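Local atomic coordinates of nucleoside-diphosphate-sugar pyrophosphorylase (Vibrio cholerae, PDB entry 4EVW), a protein that probably transfers a nucleotidyl group from a nucleoside triphosphate to a sugar phosphate, releasing pyrophosphate and forming an activated nucleotide sugar. Residues 175-186 with 205-215. The protein carries 1 engineered substitution. Residues are numbered along the deposited sequence; the frame is centred on the assembly and turned at random.
Sequences YHFNRKEDYLEA and IAPLYNELIQK. Engineered in segment 205-215: Glu211 (natural residue Leu).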
loop_
_atom_site.group_PDB
_atom_site.type_symbol
_atom_site.label_atom_id
_atom_site.label_comp_id
_atom_site.label_asym_id
_atom_site.label_seq_id
_atom_site.Cartn_x
_atom_site.Cartn_y
_atom_site.Cartn_z
ATOM N N TYR A 175 4.385 -1.357 -2.079
ATOM C CA TYR A 175 4.580 -1.571 -3.505
ATOM C C TYR A 175 5.089 -0.292 -4.141
ATOM O O TYR A 175 4.380 0.715 -4.177
ATOM C CB TYR A 175 3.256 -1.950 -4.167
ATOM C CG TYR A 175 2.571 -3.121 -3.519
ATOM C CD1 TYR A 175 1.473 -2.937 -2.676
ATOM C CD2 TYR A 175 3.019 -4.418 -3.747
ATOM C CE1 TYR A 175 0.837 -4.024 -2.079
ATOM C CE2 TYR A 175 2.397 -5.508 -3.157
ATOM C CZ TYR A 175 1.308 -5.307 -2.327
ATOM O OH TYR A 175 0.688 -6.390 -1.753
ATOM N N HIS A 176 6.307 -0.335 -4.661
ATOM C CA HIS A 176 6.903 0.839 -5.270
ATOM C C HIS A 176 6.925 0.752 -6.792
ATOM O O HIS A 176 7.182 -0.313 -7.359
ATOM C CB HIS A 176 8.335 1.015 -4.748
ATOM C CG HIS A 176 9.021 2.239 -5.273
ATOM N ND1 HIS A 176 8.768 3.503 -4.784
ATOM C CD2 HIS A 176 9.947 2.389 -6.247
ATOM C CE1 HIS A 176 9.513 4.380 -5.435
ATOM N NE2 HIS A 176 10.238 3.731 -6.328
ATOM N N PHE A 177 6.630 1.880 -7.436
ATOM C CA PHE A 177 6.659 1.997 -8.894
ATOM C C PHE A 177 7.473 3.247 -9.209
ATOM O O PHE A 177 7.185 4.326 -8.687
ATOM C CB PHE A 177 5.250 2.157 -9.472
ATOM C CG PHE A 177 4.332 1.013 -9.153
ATOM C CD1 PHE A 177 3.729 0.920 -7.908
ATOM C CD2 PHE A 177 4.085 0.022 -10.095
ATOM C CE1 PHE A 177 2.886 -0.147 -7.599
ATOM C CE2 PHE A 177 3.243 -1.052 -9.800
ATOM C CZ PHE A 177 2.643 -1.135 -8.548
ATOM N N ASN A 178 8.486 3.108 -10.059
ATOM C CA ASN A 178 9.333 4.248 -10.405
ATOM C C ASN A 178 8.583 5.347 -11.162
ATOM O O ASN A 178 8.932 6.522 -11.056
ATOM C CB ASN A 178 10.538 3.779 -11.230
ATOM C CG ASN A 178 11.575 4.869 -11.406
ATOM O OD1 ASN A 178 11.995 5.500 -10.434
ATOM N ND2 ASN A 178 11.996 5.096 -12.645
ATOM N N ARG A 179 7.556 4.967 -11.919
ATOM C CA ARG A 179 6.764 5.938 -12.681
ATOM C C ARG A 179 5.266 5.739 -12.495
ATOM O O ARG A 179 4.755 4.632 -12.658
ATOM C CB ARG A 179 7.090 5.848 -14.176
ATOM C CG ARG A 179 8.516 6.251 -14.525
ATOM C CD ARG A 179 8.732 6.311 -16.034
ATOM N NE ARG A 179 9.981 6.991 -16.367
ATOM C CZ ARG A 179 10.055 8.185 -16.949
ATOM N NH1 ARG A 179 8.948 8.840 -17.275
ATOM N NH2 ARG A 179 11.239 8.730 -17.195
ATOM N N LYS A 180 4.567 6.820 -12.160
ATOM C CA LYS A 180 3.122 6.769 -11.967
ATOM C C LYS A 180 2.479 6.210 -13.231
ATOM O O LYS A 180 1.544 5.412 -13.161
ATOM C CB LYS A 180 2.561 8.173 -11.700
ATOM C CG LYS A 180 1.047 8.207 -11.505
ATOM C CD LYS A 180 0.469 9.621 -11.593
ATOM C CE LYS A 180 0.469 10.144 -13.026
ATOM N NZ LYS A 180 -0.213 11.468 -13.123
ATOM N N GLU A 181 2.982 6.628 -14.390
ATOM C CA GLU A 181 2.413 6.159 -15.649
ATOM C C GLU A 181 2.480 4.647 -15.846
ATOM O O GLU A 181 1.589 4.069 -16.474
ATOM C CB GLU A 181 3.050 6.884 -16.843
ATOM C CG GLU A 181 2.473 8.285 -17.067
ATOM C CD GLU A 181 0.946 8.305 -17.031
ATOM O OE1 GLU A 181 0.314 7.582 -17.833
ATOM O OE2 GLU A 181 0.379 9.043 -16.196
ATOM N N ASP A 182 3.518 4.004 -15.314
ATOM C CA ASP A 182 3.635 2.550 -15.433
ATOM C C ASP A 182 2.565 1.886 -14.573
ATOM O O ASP A 182 1.988 0.866 -14.957
ATOM C CB ASP A 182 5.020 2.062 -14.996
ATOM C CG ASP A 182 6.117 2.478 -15.957
ATOM O OD1 ASP A 182 5.822 2.679 -17.154
ATOM O OD2 ASP A 182 7.279 2.590 -15.517
ATOM N N TYR A 183 2.306 2.456 -13.401
ATOM C CA TYR A 183 1.264 1.919 -12.536
ATOM C C TYR A 183 -0.078 2.001 -13.256
ATOM O O TYR A 183 -0.825 1.026 -13.314
ATOM C CB TYR A 183 1.141 2.721 -11.234
ATOM C CG TYR A 183 -0.033 2.252 -10.406
ATOM C CD1 TYR A 183 0.109 1.202 -9.498
ATOM C CD2 TYR A 183 -1.309 2.798 -10.592
ATOM C CE1 TYR A 183 -0.991 0.696 -8.802
ATOM C CE2 TYR A 183 -2.412 2.296 -9.903
ATOM C CZ TYR A 183 -2.246 1.247 -9.011
ATOM O OH TYR A 183 -3.330 0.721 -8.350
ATOM N N LEU A 184 -0.393 3.177 -13.795
ATOM C CA LEU A 184 -1.674 3.363 -14.468
ATOM C C LEU A 184 -1.835 2.486 -15.707
ATOM O O LEU A 184 -2.929 1.999 -15.997
ATOM C CB LEU A 184 -1.883 4.843 -14.813
ATOM C CG LEU A 184 -2.033 5.752 -13.583
ATOM C CD1 LEU A 184 -2.120 7.204 -14.024
ATOM C CD2 LEU A 184 -3.273 5.363 -12.784
ATOM N N GLU A 185 -0.747 2.271 -16.435
ATOM C CA GLU A 185 -0.802 1.420 -17.618
ATOM C C GLU A 185 -1.024 -0.040 -17.206
ATOM O O GLU A 185 -1.800 -0.756 -17.834
ATOM C CB GLU A 185 0.491 1.547 -18.417
ATOM C CG GLU A 185 0.499 0.747 -19.701
ATOM C CD GLU A 185 -0.557 1.202 -20.694
ATOM O OE1 GLU A 185 -1.118 2.308 -20.527
ATOM O OE2 GLU A 185 -0.820 0.445 -21.654
ATOM N N ALA A 186 -0.353 -0.483 -16.144
ATOM C CA ALA A 186 -0.536 -1.855 -15.676
ATOM C C ALA A 186 -1.980 -2.041 -15.215
ATOM O O ALA A 186 -2.595 -3.086 -15.454
ATOM C CB ALA A 186 0.416 -2.153 -14.537
ATOM N N ILE A 205 -3.091 -4.781 -5.648
ATOM C CA ILE A 205 -1.901 -4.188 -6.251
ATOM C C ILE A 205 -0.849 -5.179 -6.757
ATOM O O ILE A 205 -0.338 -5.028 -7.865
ATOM C CB ILE A 205 -1.182 -3.238 -5.257
ATOM C CG1 ILE A 205 -2.148 -2.164 -4.743
ATOM C CG2 ILE A 205 0.044 -2.603 -5.946
ATOM C CD1 ILE A 205 -2.262 -0.945 -5.620
ATOM N N ALA A 206 -0.513 -6.181 -5.948
ATOM C CA ALA A 206 0.523 -7.141 -6.325
ATOM C C ALA A 206 0.403 -7.717 -7.739
ATOM O O ALA A 206 1.389 -7.781 -8.471
ATOM C CB ALA A 206 0.601 -8.270 -5.285
ATOM N N PRO A 207 -0.802 -8.143 -8.145
ATOM C CA PRO A 207 -0.976 -8.702 -9.494
ATOM C C PRO A 207 -0.568 -7.746 -10.621
ATOM O O PRO A 207 -0.200 -8.182 -11.712
ATOM C CB PRO A 207 -2.470 -9.020 -9.548
ATOM C CG PRO A 207 -2.790 -9.363 -8.138
ATOM C CD PRO A 207 -2.027 -8.320 -7.344
ATOM N N LEU A 208 -0.636 -6.442 -10.357
ATOM C CA LEU A 208 -0.289 -5.459 -11.375
ATOM C C LEU A 208 1.136 -5.607 -11.873
ATOM O O LEU A 208 1.425 -5.299 -13.026
ATOM C CB LEU A 208 -0.506 -4.025 -10.853
ATOM C CG LEU A 208 -1.948 -3.679 -10.482
ATOM C CD1 LEU A 208 -2.081 -2.177 -10.205
ATOM C CD2 LEU A 208 -2.865 -4.089 -11.619
ATOM N N TYR A 209 2.033 -6.083 -11.020
ATOM C CA TYR A 209 3.416 -6.237 -11.441
ATOM C C TYR A 209 3.581 -7.242 -12.584
ATOM O O TYR A 209 4.516 -7.137 -13.371
ATOM C CB TYR A 209 4.287 -6.623 -10.245
ATOM C CG TYR A 209 4.568 -5.457 -9.326
ATOM C CD1 TYR A 209 5.564 -4.525 -9.630
ATOM C CD2 TYR A 209 3.839 -5.286 -8.151
ATOM C CE1 TYR A 209 5.831 -3.458 -8.781
ATOM C CE2 TYR A 209 4.096 -4.219 -7.293
ATOM C CZ TYR A 209 5.092 -3.315 -7.611
ATOM O OH TYR A 209 5.363 -2.287 -6.739
ATOM N N ASN A 210 2.668 -8.201 -12.694
ATOM C CA ASN A 210 2.774 -9.175 -13.779
ATOM C C ASN A 210 2.639 -8.493 -15.133
ATOM O O ASN A 210 3.271 -8.909 -16.102
ATOM C CB ASN A 210 1.726 -10.281 -13.626
ATOM C CG ASN A 210 2.013 -11.175 -12.442
ATOM O OD1 ASN A 210 3.148 -11.601 -12.243
ATOM N ND2 ASN A 210 0.991 -11.465 -11.649
ATOM N N GLU A 211 1.832 -7.437 -15.196
ATOM C CA GLU A 211 1.659 -6.703 -16.447
ATOM C C GLU A 211 2.974 -5.995 -16.787
ATOM O O GLU A 211 3.395 -5.952 -17.944
ATOM C CB GLU A 211 0.531 -5.667 -16.314
ATOM C CG GLU A 211 -0.847 -6.235 -15.946
ATOM C CD GLU A 211 -1.485 -7.046 -17.069
ATOM O OE1 GLU A 211 -0.981 -6.987 -18.212
ATOM O OE2 GLU A 211 -2.497 -7.734 -16.812
ATOM N N LEU A 212 3.629 -5.444 -15.769
ATOM C CA LEU A 212 4.893 -4.743 -15.976
ATOM C C LEU A 212 6.027 -5.707 -16.332
ATOM O O LEU A 212 6.854 -5.420 -17.201
ATOM C CB LEU A 212 5.261 -3.935 -14.723
ATOM C CG LEU A 212 4.262 -2.841 -14.323
ATOM C CD1 LEU A 212 4.821 -2.029 -13.168
ATOM C CD2 LEU A 212 3.987 -1.932 -15.515
ATOM N N ILE A 213 6.068 -6.847 -15.653
ATOM C CA ILE A 213 7.094 -7.849 -15.920
ATOM C C ILE A 213 6.944 -8.384 -17.347
ATOM O O ILE A 213 7.931 -8.570 -18.054
ATOM C CB ILE A 213 6.999 -9.007 -14.896
ATOM C CG1 ILE A 213 7.395 -8.488 -13.510
ATOM C CG2 ILE A 213 7.905 -10.171 -15.307
ATOM C CD1 ILE A 213 7.112 -9.455 -12.382
ATOM N N GLN A 214 5.710 -8.613 -17.779
ATOM C CA GLN A 214 5.481 -9.109 -19.133
ATOM C C GLN A 214 5.965 -8.112 -20.175
ATOM O O GLN A 214 6.449 -8.503 -21.237
ATOM C CB GLN A 214 3.999 -9.405 -19.348
ATOM C CG GLN A 214 3.568 -10.760 -18.824
ATOM C CD GLN A 214 2.068 -10.912 -18.796
ATOM O OE1 GLN A 214 1.371 -10.400 -19.670
ATOM N NE2 GLN A 214 1.559 -11.628 -17.797
ATOM N N LYS A 215 5.835 -6.821 -19.874
ATOM C CA LYS A 215 6.275 -5.787 -20.802
ATOM C C LYS A 215 7.779 -5.578 -20.764
ATOM O O LYS A 215 8.311 -4.718 -21.457
ATOM C CB LYS A 215 5.554 -4.467 -20.519
ATOM C CG LYS A 215 4.154 -4.418 -21.107
ATOM C CD LYS A 215 3.455 -3.103 -20.804
ATOM C CE LYS A 215 3.151 -2.962 -19.322
ATOM N NZ LYS A 215 1.686 -2.862 -19.067
HETATM O O HOH W 1 -1.506 -6.847 -3.289
#
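Phe177 and Tyr209 lay their rings nearly parallel, planes at 11° but slid apart, with Phe177 CZ 3.4 Å from Tyr209 CZ. On the face away from Tyr209, Tyr183 CD1 sits over the rim of the Phe177 ring, while Ile205 CG2 and Leu212 CD1 fill its edge, a largely apolar niche that suits phenylalanine, although Tyr209 OH also lies over the rim. Tyrosine suits the neighbouring place because its hydroxyl reaches the strand: Tyr209 OH donates to His176 O at 2.8 Å, from well above the carbonyl plane, a bond that with the stack helps hold the ring. Ile205 uses both branches. With CG2 anti to the backbone N, that methyl makes a CH-pi contact over a face of Tyr175, and CD1 meets the edge of Tyr183. At the hydroxyl end of Tyr175, a water joins its OH to Ala206 N, and the same hydroxyl bonds Ser145. The axes of helices 180-186 and 208-214 pass 9.0 Å apart at 106°, a closeness that small Ala186 allows. The engineered Glu211 sets its CG against Ala186 O, its side chain about 4 Å from a magnesium ion at nearest atoms. Beyond, packing thins toward solvent: Lys215 NZ lies 3.9 Å from Glu185 CG without a salt bridge, and Glu185 pairs with Arg188. Helix 208-214 thus packs on a sheet strand and its following helix, consistent with the Rossmann-like nucleotidyltransferase fold of sugar-nucleotide pyrophosphorylases.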